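Local coordinates for A-type flavoprotein (Giardia intestinalis, PDB 2Q9U) that scavenges O2, probably by passing electrons from a flavin mononucleotide to a mu-oxo-bridged diiron centre where the gas is reduced, at residues A[83-88]-A[168-173]; A[143-148]-A[157-162]; A[149-154]-A[209-214]. All coordinates share one frame; numbering follows the deposited sequence.

Interaction 1: residues A[83-88]-A[168-173]. With FEO (mu-oxo-diiron), chain G.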
loop_
_atom_site.group_PDB
_atom_site.type_symbol
_atom_site.label_atom_id
_atom_site.label_comp_id
_atom_site.label_asym_id
_atom_site.label_seq_id
_atom_site.Cartn_x
_atom_site.Cartn_y
_atom_site.Cartn_z
ATOM N N MET A 83 15.670 -33.448 -4.502
ATOM C CA MET A 83 15.659 -31.995 -4.704
ATOM C C MET A 83 15.703 -31.648 -6.185
ATOM O O MET A 83 16.648 -31.987 -6.872
ATOM C CB MET A 83 16.847 -31.347 -3.948
ATOM C CG MET A 83 16.765 -31.474 -2.411
ATOM S SD MET A 83 15.279 -30.776 -1.649
ATOM C CE MET A 83 15.520 -29.021 -1.926
ATOM N N ASN A 84 14.646 -30.989 -6.678
ATOM C CA ASN A 84 14.499 -30.711 -8.098
ATOM C C ASN A 84 15.136 -29.391 -8.472
ATOM O O ASN A 84 15.324 -29.117 -9.657
ATOM C CB ASN A 84 13.000 -30.628 -8.446
ATOM C CG ASN A 84 12.327 -31.982 -8.455
ATOM O OD1 ASN A 84 11.329 -32.211 -7.741
ATOM N ND2 ASN A 84 12.855 -32.882 -9.254
ATOM N N HIS A 85 15.404 -28.546 -7.469
ATOM C CA HIS A 85 15.657 -27.098 -7.704
ATOM C C HIS A 85 16.231 -26.519 -6.397
ATOM O O HIS A 85 15.803 -26.911 -5.317
ATOM C CB HIS A 85 14.310 -26.474 -8.095
ATOM C CG HIS A 85 14.329 -25.014 -8.453
ATOM N ND1 HIS A 85 15.333 -24.405 -9.173
ATOM C CD2 HIS A 85 13.373 -24.070 -8.277
ATOM C CE1 HIS A 85 15.031 -23.128 -9.360
ATOM N NE2 HIS A 85 13.838 -22.901 -8.839
ATOM N N ALA A 86 17.209 -25.620 -6.483
ATOM C CA ALA A 86 17.905 -25.166 -5.290
ATOM C C ALA A 86 17.382 -23.819 -4.767
ATOM O O ALA A 86 17.839 -23.339 -3.727
ATOM C CB ALA A 86 19.415 -25.068 -5.567
ATOM N N GLU A 87 16.438 -23.207 -5.490
ATOM C CA GLU A 87 15.885 -21.919 -5.060
ATOM C C GLU A 87 15.278 -22.017 -3.653
ATOM O O GLU A 87 14.689 -23.057 -3.282
ATOM C CB GLU A 87 14.882 -21.349 -6.087
ATOM C CG GLU A 87 14.641 -19.830 -5.898
ATOM C CD GLU A 87 13.675 -19.278 -6.899
ATOM O OE1 GLU A 87 13.560 -19.880 -7.989
ATOM O OE2 GLU A 87 13.008 -18.267 -6.576
ATOM N N GLY A 88 15.461 -20.951 -2.867
ATOM C CA GLY A 88 15.050 -20.918 -1.451
ATOM C C GLY A 88 13.622 -21.339 -1.138
ATOM O O GLY A 88 13.369 -21.965 -0.108
ATOM N N PHE A 168 6.659 -35.048 -11.063
ATOM C CA PHE A 168 6.867 -34.023 -10.017
ATOM C C PHE A 168 7.576 -32.872 -10.716
ATOM O O PHE A 168 8.784 -32.950 -11.013
ATOM C CB PHE A 168 7.730 -34.582 -8.880
ATOM C CG PHE A 168 7.077 -35.708 -8.120
ATOM C CD1 PHE A 168 6.180 -35.442 -7.081
ATOM C CD2 PHE A 168 7.384 -37.032 -8.417
ATOM C CE1 PHE A 168 5.569 -36.484 -6.363
ATOM C CE2 PHE A 168 6.797 -38.071 -7.706
ATOM C CZ PHE A 168 5.888 -37.809 -6.680
ATOM N N SER A 169 6.823 -31.830 -11.047
ATOM C CA SER A 169 7.349 -30.834 -11.984
ATOM C C SER A 169 8.003 -29.627 -11.312
ATOM O O SER A 169 8.476 -28.734 -11.989
ATOM C CB SER A 169 6.229 -30.356 -12.924
ATOM O OG SER A 169 5.145 -29.856 -12.154
ATOM N N ASN A 170 7.970 -29.585 -9.986
ATOM C CA ASN A 170 8.575 -28.470 -9.235
ATOM C C ASN A 170 7.923 -27.135 -9.703
ATOM O O ASN A 170 6.690 -27.055 -9.719
ATOM C CB ASN A 170 10.119 -28.537 -9.368
ATOM C CG ASN A 170 10.841 -27.541 -8.486
ATOM O OD1 ASN A 170 11.407 -26.567 -8.976
ATOM N ND2 ASN A 170 10.820 -27.776 -7.184
ATOM N N ASP A 171 8.699 -26.123 -10.083
ATOM C CA ASP A 171 8.148 -24.839 -10.510
ATOM C C ASP A 171 7.262 -25.024 -11.743
ATOM O O ASP A 171 6.246 -24.306 -11.941
ATOM C CB ASP A 171 9.259 -23.841 -10.857
ATOM C CG ASP A 171 9.826 -23.095 -9.630
ATOM O OD1 ASP A 171 9.161 -22.959 -8.562
ATOM O OD2 ASP A 171 10.965 -22.619 -9.774
ATOM N N GLY A 172 7.636 -25.985 -12.593
ATOM C CA GLY A 172 6.811 -26.276 -13.769
ATOM C C GLY A 172 5.359 -26.531 -13.412
ATOM O O GLY A 172 5.062 -27.236 -12.438
ATOM N N PHE A 173 4.458 -25.955 -14.209
ATOM C CA PHE A 173 3.004 -26.106 -14.038
ATOM C C PHE A 173 2.481 -25.453 -12.764
ATOM O O PHE A 173 1.332 -25.661 -12.382
ATOM C CB PHE A 173 2.539 -27.574 -14.118
ATOM C CG PHE A 173 2.776 -28.192 -15.465
ATOM C CD1 PHE A 173 4.011 -28.793 -15.758
ATOM C CD2 PHE A 173 1.789 -28.143 -16.440
ATOM C CE1 PHE A 173 4.245 -29.347 -17.036
ATOM C CE2 PHE A 173 2.003 -28.693 -17.718
ATOM C CZ PHE A 173 3.240 -29.294 -18.005
HETATM FE FE1 FEO G . 9.447 -21.843 -6.891
HETATM FE FE2 FEO G . 12.216 -21.269 -8.877
HETATM O O FEO G . 11.274 -21.653 -7.093
#

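Interaction 2: residues A[143-148]-A[157-162]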
loop_
_atom_site.group_PDB
_atom_site.type_symbol
_atom_site.label_atom_id
_atom_site.label_comp_id
_atom_site.label_asym_id
_atom_site.label_seq_id
_atom_site.Cartn_x
_atom_site.Cartn_y
_atom_site.Cartn_z
ATOM N N LEU A 143 12.166 -44.000 -9.752
ATOM C CA LEU A 143 12.165 -42.576 -10.098
ATOM C C LEU A 143 13.214 -42.270 -11.148
ATOM O O LEU A 143 14.360 -42.765 -11.066
ATOM C CB LEU A 143 12.440 -41.728 -8.856
ATOM C CG LEU A 143 11.452 -41.822 -7.689
ATOM C CD1 LEU A 143 11.941 -40.948 -6.557
ATOM C CD2 LEU A 143 10.048 -41.416 -8.140
ATOM N N LYS A 144 12.805 -41.466 -12.141
ATOM C CA LYS A 144 13.670 -40.935 -13.196
ATOM C C LYS A 144 13.765 -39.413 -13.036
ATOM O O LYS A 144 12.905 -38.786 -12.392
ATOM C CB LYS A 144 13.104 -41.257 -14.585
ATOM C CG LYS A 144 12.750 -42.734 -14.780
ATOM C CD LYS A 144 13.994 -43.591 -14.988
ATOM C CE LYS A 144 14.516 -43.484 -16.419
ATOM N NZ LYS A 144 15.646 -42.556 -16.421
ATOM N N PHE A 145 14.772 -38.826 -13.673
ATOM C CA PHE A 145 15.102 -37.426 -13.476
ATOM C C PHE A 145 15.253 -36.778 -14.820
ATOM O O PHE A 145 15.931 -37.294 -15.693
ATOM C CB PHE A 145 16.369 -37.332 -12.609
ATOM C CG PHE A 145 16.233 -38.110 -11.335
ATOM C CD1 PHE A 145 15.533 -37.567 -10.263
ATOM C CD2 PHE A 145 16.670 -39.446 -11.255
ATOM C CE1 PHE A 145 15.347 -38.299 -9.089
ATOM C CE2 PHE A 145 16.479 -40.187 -10.099
ATOM C CZ PHE A 145 15.820 -39.623 -9.013
ATOM N N ILE A 146 14.560 -35.666 -15.006
ATOM C CA ILE A 146 14.567 -34.963 -16.277
ATOM C C ILE A 146 15.126 -33.543 -16.046
ATOM O O ILE A 146 14.397 -32.643 -15.564
ATOM C CB ILE A 146 13.145 -34.865 -16.880
ATOM C CG1 ILE A 146 12.509 -36.257 -17.077
ATOM C CG2 ILE A 146 13.211 -34.087 -18.180
ATOM C CD1 ILE A 146 10.962 -36.222 -17.335
ATOM N N PRO A 147 16.417 -33.336 -16.357
ATOM C CA PRO A 147 16.959 -31.992 -16.233
ATOM C C PRO A 147 16.212 -31.064 -17.188
ATOM O O PRO A 147 15.912 -31.434 -18.342
ATOM C CB PRO A 147 18.427 -32.166 -16.643
ATOM C CG PRO A 147 18.721 -33.633 -16.311
ATOM C CD PRO A 147 17.453 -34.292 -16.812
ATOM N N VAL A 148 15.834 -29.900 -16.688
ATOM C CA VAL A 148 15.236 -28.874 -17.550
ATOM C C VAL A 148 16.058 -27.578 -17.342
ATOM O O VAL A 148 15.560 -26.615 -16.792
ATOM C CB VAL A 148 13.702 -28.693 -17.274
ATOM C CG1 VAL A 148 12.853 -29.951 -17.746
ATOM C CG2 VAL A 148 13.436 -28.413 -15.800
ATOM N N THR A 157 14.991 -29.290 -12.435
ATOM C CA THR A 157 14.837 -30.699 -12.778
ATOM C C THR A 157 13.366 -31.048 -12.585
ATOM O O THR A 157 12.701 -30.416 -11.749
ATOM C CB THR A 157 15.679 -31.591 -11.791
ATOM O OG1 THR A 157 16.975 -30.997 -11.563
ATOM C CG2 THR A 157 15.853 -33.020 -12.331
ATOM N N PHE A 158 12.866 -32.027 -13.346
ATOM C CA PHE A 158 11.615 -32.727 -13.026
ATOM C C PHE A 158 11.925 -34.167 -12.569
ATOM O O PHE A 158 12.932 -34.761 -12.991
ATOM C CB PHE A 158 10.701 -32.890 -14.243
ATOM C CG PHE A 158 10.208 -31.613 -14.876
ATOM C CD1 PHE A 158 10.258 -30.373 -14.213
ATOM C CD2 PHE A 158 9.654 -31.668 -16.168
ATOM C CE1 PHE A 158 9.760 -29.217 -14.834
ATOM C CE2 PHE A 158 9.152 -30.507 -16.798
ATOM C CZ PHE A 158 9.209 -29.276 -16.110
ATOM N N THR A 159 11.056 -34.723 -11.730
ATOM C CA THR A 159 11.164 -36.139 -11.315
ATOM C C THR A 159 9.951 -36.893 -11.815
ATOM O O THR A 159 8.805 -36.443 -11.705
ATOM C CB THR A 159 11.351 -36.293 -9.777
ATOM O OG1 THR A 159 12.523 -35.601 -9.368
ATOM C CG2 THR A 159 11.482 -37.770 -9.354
ATOM N N TYR A 160 10.202 -38.049 -12.415
ATOM C CA TYR A 160 9.134 -38.789 -13.040
ATOM C C TYR A 160 9.034 -40.199 -12.440
ATOM O O TYR A 160 10.046 -40.884 -12.295
ATOM C CB TYR A 160 9.364 -38.840 -14.556
ATOM C CG TYR A 160 8.376 -39.756 -15.243
ATOM C CD1 TYR A 160 7.021 -39.425 -15.304
ATOM C CD2 TYR A 160 8.785 -40.980 -15.807
ATOM C CE1 TYR A 160 6.086 -40.272 -15.916
ATOM C CE2 TYR A 160 7.857 -41.821 -16.437
ATOM C CZ TYR A 160 6.527 -41.467 -16.489
ATOM O OH TYR A 160 5.599 -42.287 -17.098
ATOM N N CYS A 161 7.826 -40.617 -12.066
ATOM C CA CYS A 161 7.640 -41.980 -11.589
ATOM C C CYS A 161 6.895 -42.798 -12.644
ATOM O O CYS A 161 5.712 -42.571 -12.873
ATOM C CB CYS A 161 6.888 -41.991 -10.252
ATOM S SG CYS A 161 6.487 -43.705 -9.682
ATOM N N PRO A 162 7.596 -43.750 -13.300
ATOM C CA PRO A 162 6.998 -44.533 -14.384
ATOM C C PRO A 162 5.844 -45.446 -13.967
ATOM O O PRO A 162 4.952 -45.670 -14.783
ATOM C CB PRO A 162 8.179 -45.382 -14.910
ATOM C CG PRO A 162 9.413 -44.733 -14.370
ATOM C CD PRO A 162 9.012 -44.100 -13.074
#

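Interaction 3: residues A[149-154]-A[209-214]. With FMN (flavin mononucleotide), chain F; FEO (mu-oxo-diiron), chain G.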
loop_
_atom_site.group_PDB
_atom_site.type_symbol
_atom_site.label_atom_id
_atom_site.label_comp_id
_atom_site.label_asym_id
_atom_site.label_seq_id
_atom_site.Cartn_x
_atom_site.Cartn_y
_atom_site.Cartn_z
ATOM N N PRO A 149 17.341 -27.567 -17.758
ATOM C CA PRO A 149 18.165 -26.387 -17.451
ATOM C C PRO A 149 17.591 -25.103 -18.042
ATOM O O PRO A 149 17.103 -25.103 -19.167
ATOM C CB PRO A 149 19.519 -26.714 -18.103
ATOM C CG PRO A 149 19.220 -27.760 -19.117
ATOM C CD PRO A 149 18.122 -28.582 -18.494
ATOM N N LEU A 150 17.643 -24.041 -17.237
ATOM C CA LEU A 150 17.035 -22.743 -17.517
ATOM C C LEU A 150 15.522 -22.815 -17.718
ATOM O O LEU A 150 14.950 -22.064 -18.508
ATOM C CB LEU A 150 17.748 -21.971 -18.647
ATOM C CG LEU A 150 19.177 -21.491 -18.360
ATOM C CD1 LEU A 150 19.735 -20.837 -19.618
ATOM C CD2 LEU A 150 19.261 -20.516 -17.146
ATOM N N LEU A 151 14.874 -23.708 -16.964
ATOM C CA LEU A 151 13.420 -23.702 -16.831
ATOM C C LEU A 151 13.062 -23.844 -15.350
ATOM O O LEU A 151 12.503 -24.870 -14.949
ATOM C CB LEU A 151 12.772 -24.840 -17.667
ATOM C CG LEU A 151 11.257 -24.756 -17.906
ATOM C CD1 LEU A 151 10.961 -23.566 -18.816
ATOM C CD2 LEU A 151 10.710 -26.081 -18.538
ATOM N N HIS A 152 13.374 -22.827 -14.532
ATOM C CA HIS A 152 13.960 -21.554 -14.974
ATOM C C HIS A 152 15.413 -21.322 -14.479
ATOM O O HIS A 152 16.006 -20.272 -14.783
ATOM C CB HIS A 152 13.060 -20.393 -14.499
ATOM C CG HIS A 152 13.009 -20.267 -13.015
ATOM N ND1 HIS A 152 13.656 -19.260 -12.329
ATOM C CD2 HIS A 152 12.437 -21.061 -12.073
ATOM C CE1 HIS A 152 13.462 -19.423 -11.029
ATOM N NE2 HIS A 152 12.733 -20.515 -10.851
ATOM N N TRP A 153 15.973 -22.259 -13.696
ATOM C CA TRP A 153 17.377 -22.135 -13.245
ATOM C C TRP A 153 18.243 -23.211 -13.929
ATOM O O TRP A 153 17.687 -24.212 -14.422
ATOM C CB TRP A 153 17.460 -22.254 -11.715
ATOM C CG TRP A 153 17.307 -20.950 -10.982
ATOM C CD1 TRP A 153 16.785 -19.768 -11.471
ATOM C CD2 TRP A 153 17.652 -20.694 -9.614
ATOM N NE1 TRP A 153 16.809 -18.804 -10.496
ATOM C CE2 TRP A 153 17.334 -19.340 -9.348
ATOM C CE3 TRP A 153 18.220 -21.469 -8.598
ATOM C CZ2 TRP A 153 17.552 -18.753 -8.095
ATOM C CZ3 TRP A 153 18.446 -20.876 -7.344
ATOM C CH2 TRP A 153 18.109 -19.541 -7.114
ATOM N N PRO A 154 19.590 -23.025 -13.955
ATOM C CA PRO A 154 20.485 -24.091 -14.462
ATOM C C PRO A 154 20.282 -25.439 -13.767
ATOM O O PRO A 154 20.440 -26.482 -14.410
ATOM C CB PRO A 154 21.897 -23.534 -14.182
ATOM C CG PRO A 154 21.705 -22.037 -14.244
ATOM C CD PRO A 154 20.359 -21.832 -13.540
ATOM N N ALA A 209 12.137 -21.687 -25.410
ATOM C CA ALA A 209 12.948 -22.717 -26.068
ATOM C C ALA A 209 13.164 -23.886 -25.095
ATOM O O ALA A 209 13.028 -25.069 -25.463
ATOM C CB ALA A 209 14.273 -22.141 -26.526
ATOM N N GLN A 210 13.436 -23.550 -23.839
ATOM C CA GLN A 210 13.644 -24.561 -22.805
ATOM C C GLN A 210 12.343 -25.317 -22.530
ATOM O O GLN A 210 12.366 -26.521 -22.317
ATOM C CB GLN A 210 14.236 -23.945 -21.538
ATOM C CG GLN A 210 15.694 -23.409 -21.702
ATOM C CD GLN A 210 15.807 -22.013 -22.330
ATOM O OE1 GLN A 210 14.812 -21.394 -22.742
ATOM N NE2 GLN A 210 17.041 -21.504 -22.387
ATOM N N MET A 211 11.204 -24.627 -22.598
ATOM C CA MET A 211 9.898 -25.300 -22.493
ATOM C C MET A 211 9.610 -26.279 -23.636
ATOM O O MET A 211 9.042 -27.363 -23.395
ATOM C CB MET A 211 8.750 -24.289 -22.340
ATOM C CG MET A 211 7.349 -24.951 -22.217
ATOM S SD MET A 211 7.169 -25.958 -20.709
ATOM C CE MET A 211 7.179 -24.646 -19.472
ATOM N N ARG A 212 10.011 -25.904 -24.857
ATOM C CA ARG A 212 9.868 -26.782 -26.025
ATOM C C ARG A 212 10.614 -28.096 -25.765
ATOM O O ARG A 212 10.059 -29.179 -25.990
ATOM C CB ARG A 212 10.375 -26.101 -27.305
ATOM C CG ARG A 212 9.389 -25.069 -27.898
ATOM C CD ARG A 212 9.729 -24.712 -29.364
ATOM N NE ARG A 212 11.075 -24.154 -29.518
ATOM C CZ ARG A 212 11.415 -22.880 -29.326
ATOM N NH1 ARG A 212 10.517 -21.979 -28.954
ATOM N NH2 ARG A 212 12.677 -22.506 -29.510
ATOM N N LYS A 213 11.836 -27.985 -25.228
ATOM C CA LYS A 213 12.696 -29.152 -24.917
ATOM C C LYS A 213 12.036 -30.036 -23.872
ATOM O O LYS A 213 11.992 -31.265 -23.998
ATOM C CB LYS A 213 14.093 -28.695 -24.435
ATOM C CG LYS A 213 14.547 -29.089 -22.970
ATOM C CD LYS A 213 14.155 -28.079 -21.790
ATOM C CE LYS A 213 15.264 -27.838 -20.784
ATOM N NZ LYS A 213 16.459 -26.907 -21.168
ATOM N N ALA A 214 11.508 -29.390 -22.837
ATOM C CA ALA A 214 10.968 -30.084 -21.700
ATOM C C ALA A 214 9.710 -30.819 -22.140
ATOM O O ALA A 214 9.530 -31.979 -21.794
ATOM C CB ALA A 214 10.667 -29.085 -20.559
HETATM N N1 FMN F . 20.740 -14.946 -12.298
HETATM C C2 FMN F . 21.374 -14.644 -13.467
HETATM O O2 FMN F . 22.614 -14.695 -13.523
HETATM N N3 FMN F . 20.633 -14.317 -14.587
HETATM C C4 FMN F . 19.250 -14.247 -14.542
HETATM O O4 FMN F . 18.666 -13.817 -15.534
HETATM C C4A FMN F . 18.590 -14.544 -13.336
HETATM N N5 FMN F . 17.203 -14.527 -13.229
HETATM C C5A FMN F . 16.609 -14.844 -12.011
HETATM C C6 FMN F . 15.216 -14.829 -11.886
HETATM C C7 FMN F . 14.596 -15.140 -10.663
HETATM C C7M FMN F . 13.099 -15.305 -10.646
HETATM C C8 FMN F . 15.369 -15.480 -9.554
HETATM C C8M FMN F . 14.752 -15.715 -8.197
HETATM C C9 FMN F . 16.757 -15.501 -9.676
HETATM C C9A FMN F . 17.386 -15.186 -10.895
HETATM N N10 FMN F . 18.775 -15.198 -11.008
HETATM C C10 FMN F . 19.364 -14.906 -12.219
HETATM C "C1'" FMN F . 19.660 -15.554 -9.851
HETATM C "C2'" FMN F . 19.788 -14.415 -8.842
HETATM O "O2'" FMN F . 20.496 -13.296 -9.373
HETATM C "C3'" FMN F . 20.426 -15.040 -7.600
HETATM O "O3'" FMN F . 19.424 -15.820 -6.965
HETATM C "C4'" FMN F . 20.969 -14.048 -6.593
HETATM O "O4'" FMN F . 21.750 -14.740 -5.628
HETATM C "C5'" FMN F . 19.852 -13.313 -5.862
HETATM O "O5'" FMN F . 20.415 -12.255 -5.106
HETATM P P FMN F . 19.667 -11.784 -3.782
HETATM O O1P FMN F . 20.263 -10.431 -3.434
HETATM O O2P FMN F . 18.203 -11.686 -4.102
HETATM O O3P FMN F . 19.874 -12.768 -2.644
HETATM FE FE1 FEO G . 9.447 -21.843 -6.891
HETATM FE FE2 FEO G . 12.216 -21.269 -8.877
HETATM O O FEO G . 11.274 -21.653 -7.093
#

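Interaction 1: residues A[83-88]-A[168-173]
F168, still within strand 166-170, opens segment 168-173, and its CB leans toward the loop 83-88 before the ring turns off to L227 on strand 225-228. S169 faces the other way and starts a type II' turn that closes at G172. Its OG folds back over the turn, donating to G172 O at 2.6 Å from above the carbonyl plane. N170 takes the second position with a positive phi of 58°, a backbone shape asparagine tolerates better than most residues. Its CB rests 3.7 Å from N84 CB, and with CG anti to the backbone N (chi1 -173°) the amide swings toward H85, OD1 coming 3.0 Å from H85 CB. OD1 accepts a weak bond from D171 N, and the amide stands nearly perpendicular to the imidazole; its polar end has D55 as a partner. D171 splits its carboxylate between the irons, OD1 to FE1 and OD2 to FE2, each at 2.0 Å. G172, lacking CB, leaves room beside S169 O. On the facing loop, H85 NE2 binds FE2 at 2.3 Å, its ring steeply inclined to the D171 carboxylate, while ND1 is held by D155. E87, fully extended beyond CG, brings OE1 to FE2 at 2.1 Å, and OE2 bonds to Y267 of the second subunit. H85 and E87 begin the HxExDH metal motif of the metallo-beta-lactamase fold, completed by D89 and H90. Three ligands thus meet through metal: the positive charge of the iron probably offsets the repulsion between E87 and D171 and keeps both ionised, while D155 probably makes H85 a stronger donor.

Interaction 2: residues A[143-148]-A[157-162]
Strands 143-147 and 157-161 form an antiparallel beta hairpin in the six-stranded sheet of the metallo-beta-lactamase domain. Two hydrogen-bonded pairs, K144 with Y160 and I146 with F158, each close a ring of two nearly straight N-H...O bonds, the shortest from I146 N to F158 O at 2.7 Å. F158 dominates the face it shares with I146. Its CB lies against the beta-branched I146, 4.1 Å from I146 CB, and CG sits beside the backbone N (chi1 -62°), so the ring swings toward the connecting-loop end of the hairpin. There V148 crosses it at about a right angle: CD1 and CE1 meet V148 CG2, while CD2, CE2 and CZ meet V148 CG1. CG1 hangs over the ring centre, 3.9 Å from the F158 centroid and only 12° off the normal, a CH-pi contact well suited to a compact branched side chain. On the other face F145 CD1 lies 3.7 Å from T159 OG1, a hydroxyl whose hydrogen-bond partner is the N84 side chain. That face, with L143, F145 and T159, packs on V82 of strand 80-82, whereas I146 and V148 touch helix 208-219, and F158 also leans on L167 of neighbouring strand 166-170.

Interaction 3: residues A[149-154]-A[209-214]
A cis peptide joins L151 to H152, a rare linkage where the second residue is not proline, and the side chains on its two sides diverge: L151 heads for helix 208-219, H152 away from it to the metal. The leucine, CG anti to its backbone N (chi1 -165°), pushes CD2 against A214 CB at 3.6 Å and against M211 CE at 3.9 Å. The small alanine lets the branched tip come close to the helix, and the flexible methionine bends round to meet it. One turn of helix supplies the rest. Q210 CG packs against the loop backbone, 3.4 Å from P149 O, and helps bury L150 O, which has no polar partner. K213, its chain bent, crosses P149 obliquely, and NZ donates to P149 O at 2.8 Å, in the carbonyl plane and on a lone pair. In this metallo-beta-lactamase fold the loop links strands 142-147 and 157-161 and delivers a metal-binding histidine. H152 holds CG in the crowded position between N and carbonyl carbon (chi1 65°), aiming NE2 at FE2, 2.2 Å away. L150 adopts a left-handed backbone conformation, and its N bonds to W153 O at 2.8 Å, tightening the bend. W153 then offers its indole edge to the flavin, NE1 approaching FMN C9 at 3.4 Å; this FMN is hydrogen-bonded by the second subunit, whose W352 meets the same indole edge-to-face.

Overall arrangement
From the N terminus, the loop 83-88 after strand 80-82 comes first and waits some eighty residues for its partner 168-173, so interaction 1 closes a large loop. Interaction 2 falls wholly within that span, a short hairpin closure between 143-148 and 157-162. The hairpin's connecting loop supplies 149-154, whose partner 209-214 lies beyond both other closures; interaction 3 therefore crosses interactions 1 and 2. F168 N bonds to T159 O, joining interactions 1 and 2 through adjacent strands of one sheet. Interactions 1 and 3 converge on the diiron centre, facing the second subunit, while V148 and F158 meet helix 208-219 and the L151 side chain, linking hairpin, loop and helix.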